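Long-range contact in protein LEC-6 (Caenorhabditis elegans, PDB 3VV1), which binds galactose-fucose glycans as a galectin, a lectin family that generally recognises galactosides: residues Pro54-Pro68 and Pro138-His152. Numbering follows the deposited sequence.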
ATOM      1  N   PRO A  54       2.602  23.537  -5.870  1.00 13.32           N
ATOM      2  CA  PRO A  54       3.779  24.206  -5.341  1.00 13.26           C
ATOM      3  C   PRO A  54       3.297  25.432  -4.575  1.00 14.25           C
ATOM      4  O   PRO A  54       2.324  26.081  -4.997  1.00 16.64           O
ATOM      5  CB  PRO A  54       4.553  24.623  -6.616  1.00 15.85           C
ATOM      6  CG  PRO A  54       4.049  23.711  -7.692  1.00 17.46           C
ATOM      7  CD  PRO A  54       2.580  23.578  -7.357  1.00 16.25           C
ATOM      8  N   THR A  55       3.949  25.754  -3.452  1.00 15.34           N
ATOM      9  CA  THR A  55       3.500  26.889  -2.597  1.00 16.19           C
ATOM     10  C   THR A  55       4.589  27.959  -2.567  1.00 17.20           C
ATOM     11  O   THR A  55       5.704  27.733  -3.056  1.00 17.46           O
ATOM     12  CB  THR A  55       3.213  26.457  -1.140  1.00 17.37           C
ATOM     13  OG1 THR A  55       4.464  26.105  -0.528  1.00 20.06           O
ATOM     14  CG2 THR A  55       2.194  25.294  -1.071  1.00 18.63           C
ATOM     15  N   SER A  56       4.246  29.130  -2.029  1.00 19.42           N
ATOM     16  CA  SER A  56       5.207  30.208  -1.838  1.00 22.18           C
ATOM     17  C   SER A  56       5.934  30.078  -0.493  1.00 23.83           C
ATOM     18  O   SER A  56       6.649  30.984  -0.093  1.00 33.06           O
ATOM     19  CB  SER A  56       4.481  31.563  -2.046  1.00 26.34           C
ATOM     20  OG  SER A  56       3.635  31.471  -3.249  1.00 30.47           O
ATOM     21  N   ALA A  57       5.755  28.983   0.233  1.00 25.99           N
ATOM     22  CA  ALA A  57       6.423  28.809   1.550  1.00 28.91           C
ATOM     23  C   ALA A  57       7.957  28.585   1.452  1.00 26.43           C
ATOM     24  O   ALA A  57       8.709  28.849   2.395  1.00 31.02           O
ATOM     25  CB  ALA A  57       5.777  27.653   2.302  1.00 31.01           C
ATOM     26  N   ASP A  58       8.392  28.052   0.330  1.00 23.33           N
ATOM     27  CA  ASP A  58       9.808  27.932   0.031  1.00 22.07           C
ATOM     28  C   ASP A  58       9.968  28.105  -1.473  1.00 19.87           C
ATOM     29  O   ASP A  58       9.034  27.821  -2.249  1.00 21.41           O
ATOM     30  CB  ASP A  58      10.404  26.559   0.454  1.00 22.22           C
ATOM     31  CG  ASP A  58      11.951  26.575   0.440  1.00 25.91           C
ATOM     32  OD1 ASP A  58      12.533  27.221   1.283  1.00 35.70           O
ATOM     33  OD2 ASP A  58      12.622  26.091  -0.472  1.00 31.71           O
ATOM     34  N   SER A  59      11.168  28.517  -1.887  1.00 18.86           N
ATOM     35  CA  SER A  59      11.428  28.713  -3.305  1.00 18.01           C
ATOM     36  C   SER A  59      11.754  27.414  -4.066  1.00 16.78           C
ATOM     37  O   SER A  59      11.947  27.465  -5.298  1.00 16.85           O
ATOM     38  CB  SER A  59      12.588  29.668  -3.482  1.00 19.28           C
ATOM     39  OG  SER A  59      13.758  29.212  -2.820  1.00 24.64           O
ATOM     40  N   ARG A  60      11.859  26.298  -3.336  1.00 14.86           N
ATOM     41  CA  ARG A  60      12.106  24.985  -3.957  1.00 13.55           C
ATOM     42  C   ARG A  60      11.267  23.910  -3.352  1.00 12.58           C
ATOM     43  O   ARG A  60      10.887  24.022  -2.226  1.00 14.07           O
ATOM     44  CB  ARG A  60      13.591  24.568  -3.777  1.00 15.04           C
ATOM     45  CG  ARG A  60      14.549  25.618  -4.348  1.00 14.68           C
ATOM     46  CD  ARG A  60      15.998  25.130  -4.248  1.00 15.30           C
ATOM     47  NE  ARG A  60      16.868  26.147  -4.841  1.00 16.00           N
ATOM     48  CZ  ARG A  60      18.207  26.068  -4.850  1.00 18.39           C
ATOM     49  NH1 ARG A  60      18.834  24.997  -4.313  1.00 17.83           N
ATOM     50  NH2 ARG A  60      18.924  27.059  -5.358  1.00 21.34           N
ATOM     51  N   PHE A  61      11.119  22.798  -4.091  1.00 10.98           N
ATOM     52  CA  PHE A  61      10.620  21.589  -3.480  1.00 10.64           C
ATOM     53  C   PHE A  61      11.304  20.452  -4.196  1.00  9.86           C
ATOM     54  O   PHE A  61      11.817  20.592  -5.331  1.00  9.86           O
ATOM     55  CB  PHE A  61       9.059  21.450  -3.544  1.00 11.13           C
ATOM     56  CG  PHE A  61       8.485  21.190  -4.933  1.00 10.20           C
ATOM     57  CD1 PHE A  61       8.368  19.903  -5.435  1.00 10.65           C
ATOM     58  CD2 PHE A  61       7.986  22.266  -5.689  1.00 11.79           C
ATOM     59  CE1 PHE A  61       7.772  19.679  -6.682  1.00 11.43           C
ATOM     60  CE2 PHE A  61       7.423  22.055  -6.970  1.00 12.60           C
ATOM     61  CZ  PHE A  61       7.310  20.747  -7.452  1.00 10.86           C
ATOM     62  N   HIS A  62      11.313  19.296  -3.562  1.00  9.75           N
ATOM     63  CA  HIS A  62      11.895  18.136  -4.272  1.00  9.56           C
ATOM     64  C   HIS A  62      11.187  16.859  -3.937  1.00 10.26           C
ATOM     65  O   HIS A  62      10.509  16.752  -2.906  1.00  9.92           O
ATOM     66  CB  HIS A  62      13.427  18.014  -4.024  1.00 11.08           C
ATOM     67  CG  HIS A  62      13.786  17.781  -2.609  1.00 11.68           C
ATOM     68  ND1 HIS A  62      14.097  18.792  -1.748  1.00 14.68           N
ATOM     69  CD2 HIS A  62      13.845  16.609  -1.869  1.00 13.03           C
ATOM     70  CE1 HIS A  62      14.404  18.274  -0.560  1.00 16.08           C
ATOM     71  NE2 HIS A  62      14.234  16.946  -0.619  1.00 14.74           N
ATOM     72  N   ILE A  63      11.362  15.874  -4.851  1.00  8.74           N
ATOM     73  CA  ILE A  63      10.964  14.486  -4.605  1.00  9.33           C
ATOM     74  C   ILE A  63      12.246  13.681  -4.665  1.00  8.80           C
ATOM     75  O   ILE A  63      12.989  13.803  -5.633  1.00  8.52           O
ATOM     76  CB  ILE A  63       9.996  14.006  -5.698  1.00  9.41           C
ATOM     77  CG1 ILE A  63       8.602  14.659  -5.613  1.00 13.50           C
ATOM     78  CG2 ILE A  63       9.805  12.511  -5.547  1.00 11.18           C
ATOM     79  CD1 ILE A  63       8.431  15.959  -6.274  1.00 18.79           C
ATOM     80  N   ASN A  64      12.508  12.884  -3.637  1.00  9.32           N
ATOM     81  CA  ASN A  64      13.645  11.896  -3.656  1.00  9.97           C
ATOM     82  C   ASN A  64      13.131  10.478  -3.742  1.00  9.77           C
ATOM     83  O   ASN A  64      12.242  10.107  -2.956  1.00 10.91           O
ATOM     84  CB  ASN A  64      14.497  12.001  -2.398  1.00 11.10           C
ATOM     85  CG  ASN A  64      15.322  13.267  -2.348  1.00 12.37           C
ATOM     86  OD1 ASN A  64      15.708  13.816  -3.382  1.00 12.00           O
ATOM     87  ND2 ASN A  64      15.547  13.765  -1.146  1.00 13.96           N
ATOM     88  N   LEU A  65      13.683   9.695  -4.679  1.00  8.56           N
ATOM     89  CA  LEU A  65      13.450   8.235  -4.704  1.00  9.47           C
ATOM     90  C   LEU A  65      14.733   7.649  -4.134  1.00  9.73           C
ATOM     91  O   LEU A  65      15.800   7.765  -4.779  1.00 10.69           O
ATOM     92  CB  LEU A  65      13.193   7.765  -6.143  1.00  9.80           C
ATOM     93  CG  LEU A  65      12.112   8.501  -6.928  1.00 10.00           C
ATOM     94  CD1 LEU A  65      11.996   7.958  -8.365  1.00 11.95           C
ATOM     95  CD2 LEU A  65      10.757   8.471  -6.213  1.00 11.77           C
ATOM     96  N   ARG A  66      14.667   7.153  -2.911  1.00 10.76           N
ATOM     97  CA  ARG A  66      15.889   6.838  -2.114  1.00 11.22           C
ATOM     98  C   ARG A  66      15.987   5.326  -1.937  1.00 11.93           C
ATOM     99  O   ARG A  66      14.964   4.677  -1.631  1.00 12.20           O
ATOM    100  CB  ARG A  66      15.805   7.386  -0.653  1.00 15.68           C
ATOM    101  CG  ARG A  66      15.716   8.876  -0.626  1.00 19.96           C
ATOM    102  CD  ARG A  66      15.713   9.325   0.824  1.00 24.16           C
ATOM    103  NE  ARG A  66      17.090   9.321   1.105  1.00 29.77           N
ATOM    104  CZ  ARG A  66      17.845  10.387   1.386  1.00 19.03           C
ATOM    105  NH1 ARG A  66      17.371  11.624   1.474  1.00 23.57           N
ATOM    106  NH2 ARG A  66      19.100  10.169   1.554  1.00 22.82           N
ATOM    107  N   THR A  67      17.197   4.793  -2.016  1.00 13.65           N
ATOM    108  CA  THR A  67      17.491   3.439  -1.497  1.00 13.28           C
ATOM    109  C   THR A  67      18.029   3.618  -0.051  1.00 13.85           C
ATOM    110  O   THR A  67      18.224   4.775   0.397  1.00 14.86           O
ATOM    111  CB  THR A  67      18.557   2.720  -2.334  1.00 13.61           C
ATOM    112  OG1 THR A  67      19.857   3.252  -2.004  1.00 14.80           O
ATOM    113  CG2 THR A  67      18.340   2.913  -3.799  1.00 14.19           C
ATOM    114  N   PRO A  68      18.312   2.530   0.661  1.00 14.62           N
ATOM    115  CA  PRO A  68      18.891   2.715   2.006  1.00 16.24           C
ATOM    116  C   PRO A  68      20.249   3.434   1.948  1.00 17.70           C
ATOM    117  O   PRO A  68      20.647   4.022   2.951  1.00 21.28           O
ATOM    118  CB  PRO A  68      19.032   1.272   2.530  1.00 18.37           C
ATOM    119  CG  PRO A  68      17.886   0.551   1.823  1.00 18.80           C
ATOM    120  CD  PRO A  68      17.901   1.128   0.428  1.00 15.89           C
ATOM    121  N   PRO A 138      20.758   1.248  -9.276  1.00 14.53           N
ATOM    122  CA  PRO A 138      19.523   0.558  -9.618  1.00 14.40           C
ATOM    123  C   PRO A 138      18.310   1.039  -8.824  1.00 13.69           C
ATOM    124  O   PRO A 138      18.312   1.079  -7.554  1.00 16.19           O
ATOM    125  CB  PRO A 138      19.821  -0.918  -9.278  1.00 16.46           C
ATOM    126  CG  PRO A 138      21.297  -1.018  -9.538  1.00 18.55           C
ATOM    127  CD  PRO A 138      21.839   0.294  -8.979  1.00 16.28           C
ATOM    128  N   SER A 139      17.250   1.354  -9.545  1.00 14.91           N
ATOM    129  CA  SER A 139      15.987   1.754  -8.903  1.00 13.14           C
ATOM    130  C   SER A 139      15.251   0.588  -8.251  1.00 13.29           C
ATOM    131  O   SER A 139      14.347   0.815  -7.430  1.00 13.61           O
ATOM    132  CB  SER A 139      15.074   2.488  -9.867  1.00 13.75           C
ATOM    133  OG  SER A 139      14.851   1.709 -11.041  1.00 14.62           O
ATOM    134  N   HIS A 140      15.634  -0.656  -8.544  1.00 14.69           N
ATOM    135  CA  HIS A 140      15.090  -1.817  -7.737  1.00 15.14           C
ATOM    136  C   HIS A 140      15.342  -1.695  -6.231  1.00 16.18           C
ATOM    137  O   HIS A 140      14.561  -2.223  -5.437  1.00 17.07           O
ATOM    138  CB  HIS A 140      15.483  -3.224  -8.229  1.00 16.52           C
ATOM    139  CG  HIS A 140      16.948  -3.501  -8.187  1.00 20.03           C
ATOM    140  ND1 HIS A 140      17.675  -3.569  -7.016  1.00 22.91           N
ATOM    141  CD2 HIS A 140      17.831  -3.867  -9.214  1.00 19.58           C
ATOM    142  CE1 HIS A 140      18.948  -3.877  -7.299  1.00 20.70           C
ATOM    143  NE2 HIS A 140      19.049  -4.068  -8.638  1.00 23.31           N
ATOM    144  N   GLY A 141      16.365  -0.917  -5.843  1.00 15.35           N
ATOM    145  CA  GLY A 141      16.703  -0.819  -4.414  1.00 17.75           C
ATOM    146  C   GLY A 141      15.957   0.299  -3.708  1.00 15.62           C
ATOM    147  O   GLY A 141      16.099   0.441  -2.496  1.00 18.45           O
ATOM    148  N   VAL A 142      15.141   1.070  -4.427  1.00 14.05           N
ATOM    149  CA  VAL A 142      14.416   2.175  -3.800  1.00 12.82           C
ATOM    150  C   VAL A 142      13.524   1.639  -2.705  1.00 14.18           C
ATOM    151  O   VAL A 142      12.802   0.629  -2.887  1.00 14.62           O
ATOM    152  CB  VAL A 142      13.634   2.976  -4.852  1.00 11.49           C
ATOM    153  CG1 VAL A 142      12.613   3.924  -4.204  1.00 11.51           C
ATOM    154  CG2 VAL A 142      14.615   3.777  -5.690  1.00 14.05           C
ATOM    155  N   HIS A 143      13.570   2.312  -1.534  1.00 12.63           N
ATOM    156  CA  HIS A 143      12.729   1.876  -0.386  1.00 13.04           C
ATOM    157  C   HIS A 143      11.923   3.004   0.202  1.00 12.36           C
ATOM    158  O   HIS A 143      11.077   2.751   1.051  1.00 13.39           O
ATOM    159  CB  HIS A 143      13.556   1.189   0.703  1.00 14.58           C
ATOM    160  CG  HIS A 143      14.289   2.130   1.635  1.00 15.49           C
ATOM    161  ND1 HIS A 143      14.458   2.048   3.005  1.00 16.55           N
ATOM    162  CD2 HIS A 143      15.029   3.179   1.224  1.00 19.09           C
ATOM    163  CE1 HIS A 143      15.213   3.103   3.382  1.00 17.72           C
ATOM    164  NE2 HIS A 143      15.556   3.800   2.308  1.00 22.26           N
ATOM    165  N   LEU A 144      12.139   4.242  -0.271  1.00 11.02           N
ATOM    166  CA  LEU A 144      11.429   5.388   0.320  1.00 12.29           C
ATOM    167  C   LEU A 144      11.209   6.466  -0.725  1.00 11.36           C
ATOM    168  O   LEU A 144      12.111   6.746  -1.554  1.00 11.85           O
ATOM    169  CB  LEU A 144      12.299   6.019   1.448  1.00 14.87           C
ATOM    170  CG  LEU A 144      12.334   5.393   2.797  1.00 19.20           C
ATOM    171  CD1 LEU A 144      13.430   6.098   3.599  1.00 22.47           C
ATOM    172  CD2 LEU A 144      10.899   5.595   3.347  1.00 19.88           C
ATOM    173  N   ILE A 145      10.002   7.042  -0.709  1.00 10.76           N
ATOM    174  CA  ILE A 145       9.676   8.206  -1.498  1.00 10.30           C
ATOM    175  C   ILE A 145       9.578   9.388  -0.517  1.00 11.73           C
ATOM    176  O   ILE A 145       8.772   9.349   0.430  1.00 13.00           O
ATOM    177  CB  ILE A 145       8.370   7.967  -2.274  1.00 11.03           C
ATOM    178  CG1 ILE A 145       8.611   6.846  -3.339  1.00 13.26           C
ATOM    179  CG2 ILE A 145       7.858   9.262  -2.950  1.00 12.71           C
ATOM    180  CD1 ILE A 145       7.317   6.293  -3.818  1.00 16.37           C
ATOM    181  N   GLU A 146      10.424  10.407  -0.739  1.00 10.42           N
ATOM    182  CA  GLU A 146      10.430  11.600   0.140  1.00 11.87           C
ATOM    183  C   GLU A 146       9.989  12.835  -0.632  1.00 12.33           C
ATOM    184  O   GLU A 146      10.479  13.061  -1.740  1.00 15.50           O
ATOM    185  CB  GLU A 146      11.856  11.763   0.682  1.00 15.80           C
ATOM    186  CG  GLU A 146      12.149  12.914   1.609  1.00 21.48           C
ATOM    187  CD  GLU A 146      13.600  12.803   2.086  1.00 27.54           C
ATOM    188  OE1 GLU A 146      14.492  12.553   1.218  1.00 30.15           O
ATOM    189  OE2 GLU A 146      13.859  12.938   3.327  1.00 36.85           O
ATOM    190  N   ILE A 147       9.099  13.632  -0.064  1.00 11.76           N
ATOM    191  CA  ILE A 147       8.636  14.853  -0.726  1.00 11.67           C
ATOM    192  C   ILE A 147       8.834  15.971   0.304  1.00 12.78           C
ATOM    193  O   ILE A 147       8.329  15.892   1.442  1.00 14.74           O
ATOM    194  CB  ILE A 147       7.150  14.750  -1.137  1.00 11.38           C
ATOM    195  CG1 ILE A 147       6.975  13.516  -2.070  1.00 14.08           C
ATOM    196  CG2 ILE A 147       6.766  16.079  -1.884  1.00 13.98           C
ATOM    197  CD1 ILE A 147       5.527  13.212  -2.376  1.00 16.90           C
ATOM    198  N   GLU A 148       9.605  16.992  -0.077  1.00 12.64           N
ATOM    199  CA  GLU A 148       9.911  18.081   0.877  1.00 13.41           C
ATOM    200  C   GLU A 148       9.860  19.429   0.200  1.00 12.17           C
ATOM    201  O   GLU A 148      10.007  19.543  -1.035  1.00 11.91           O
ATOM    202  CB  GLU A 148      11.333  17.923   1.456  1.00 18.00           C
ATOM    203  CG  GLU A 148      11.523  16.593   2.165  1.00 20.09           C
ATOM    204  CD  GLU A 148      12.762  16.520   3.051  1.00 28.03           C
ATOM    205  OE1 GLU A 148      13.766  17.203   2.817  1.00 37.43           O
ATOM    206  OE2 GLU A 148      12.740  15.713   4.000  1.00 38.98           O
ATOM    207  N   GLY A 149       9.725  20.450   1.031  1.00 12.55           N
ATOM    208  CA  GLY A 149       9.919  21.838   0.545  1.00 13.59           C
ATOM    209  C   GLY A 149       8.598  22.542   0.306  1.00 14.15           C
ATOM    210  O   GLY A 149       7.568  22.210   0.940  1.00 14.03           O
ATOM    211  N   GLY A 150       8.617  23.520  -0.595  1.00 13.56           N
ATOM    212  CA  GLY A 150       7.418  24.379  -0.780  1.00 13.38           C
ATOM    213  C   GLY A 150       6.417  23.747  -1.706  1.00 13.25           C
ATOM    214  O   GLY A 150       6.275  24.123  -2.893  1.00 13.11           O
ATOM    215  N   VAL A 151       5.732  22.753  -1.178  1.00 12.28           N
ATOM    216  CA  VAL A 151       4.783  21.979  -2.002  1.00 11.75           C
ATOM    217  C   VAL A 151       3.730  21.375  -1.101  1.00 12.46           C
ATOM    218  O   VAL A 151       4.039  20.926  -0.006  1.00 13.97           O
ATOM    219  CB  VAL A 151       5.480  20.929  -2.862  1.00 11.85           C
ATOM    220  CG1 VAL A 151       6.128  19.826  -1.993  1.00 12.88           C
ATOM    221  CG2 VAL A 151       4.469  20.392  -3.921  1.00 12.55           C
ATOM    222  N   HIS A 152       2.477  21.396  -1.585  1.00 12.28           N
ATOM    223  CA  HIS A 152       1.398  20.696  -0.927  1.00 12.21           C
ATOM    224  C   HIS A 152       1.107  19.457  -1.739  1.00 11.89           C
ATOM    225  O   HIS A 152       0.928  19.545  -2.965  1.00 11.03           O
ATOM    226  CB  HIS A 152       0.192  21.627  -0.948  1.00 12.91           C
ATOM    227  CG  HIS A 152      -1.082  20.894  -0.616  1.00 15.43           C
ATOM    228  ND1 HIS A 152      -1.304  20.383   0.621  1.00 17.89           N
ATOM    229  CD2 HIS A 152      -2.104  20.412  -1.438  1.00 13.54           C
ATOM    230  CE1 HIS A 152      -2.464  19.671   0.591  1.00 19.43           C
ATOM    231  NE2 HIS A 152      -2.963  19.745  -0.652  1.00 17.80           N
TER
HETATM  232  O   HOH W   1       8.406  25.703  -4.032  1.00 16.07           O
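Glu146 swings CG anti to its backbone N (chi1 180°) and runs out extended, while Arg66 bends at chi3 (83°), and the two side chains meet beside Asn64. This is the pairing of antiparallel strands 60-66 and 144-149 in one sheet of the galectin beta-sandwich. Glu146 OE1 takes two bonds. Arg66 NH1 reaches the syn lone pair of Glu146 OE1 at 3.0 Å in a salt bridge, that oxygen lying in the guanidinium plane. Asn64 ND2 comes from above the carboxylate plane, 2.9 Å from Glu146 OE1, in a nearly straight bond. Asn64 OD1 is bonded to His74 of the sugar pocket, so the amide links this pair of strands to that site.

The other face carries Leu65 with Ile63, Ile145 and Ile147, the three isoleucines packed against strand 46-54 of the second sheet. Leu65 CD2 lies 3.9 Å from Ile145 CG1, side by side. Val151 makes a CH-pi contact over one face of the Phe61 ring, its CB 3.7 Å from Phe61 CG.

At one end, His143 and Leu144 both donate to Arg66 O, a classic beta bulge. The His143 ring is sandwiched between Pro68 CG, 3.8 Å above its centre, and Leu144 CG on the opposite face. At the other end Gly149 has a positive phi (102°), where a CB would jam against Glu148 O and clash with Arg60 O and Phe61 CA. Gly150 centres an inverse gamma turn. Gly150 N donates to Arg60 O at 2.8 Å. Gly150 O accepts from Thr55 N at 2.9 Å, and one water donates to it and Asp58 O.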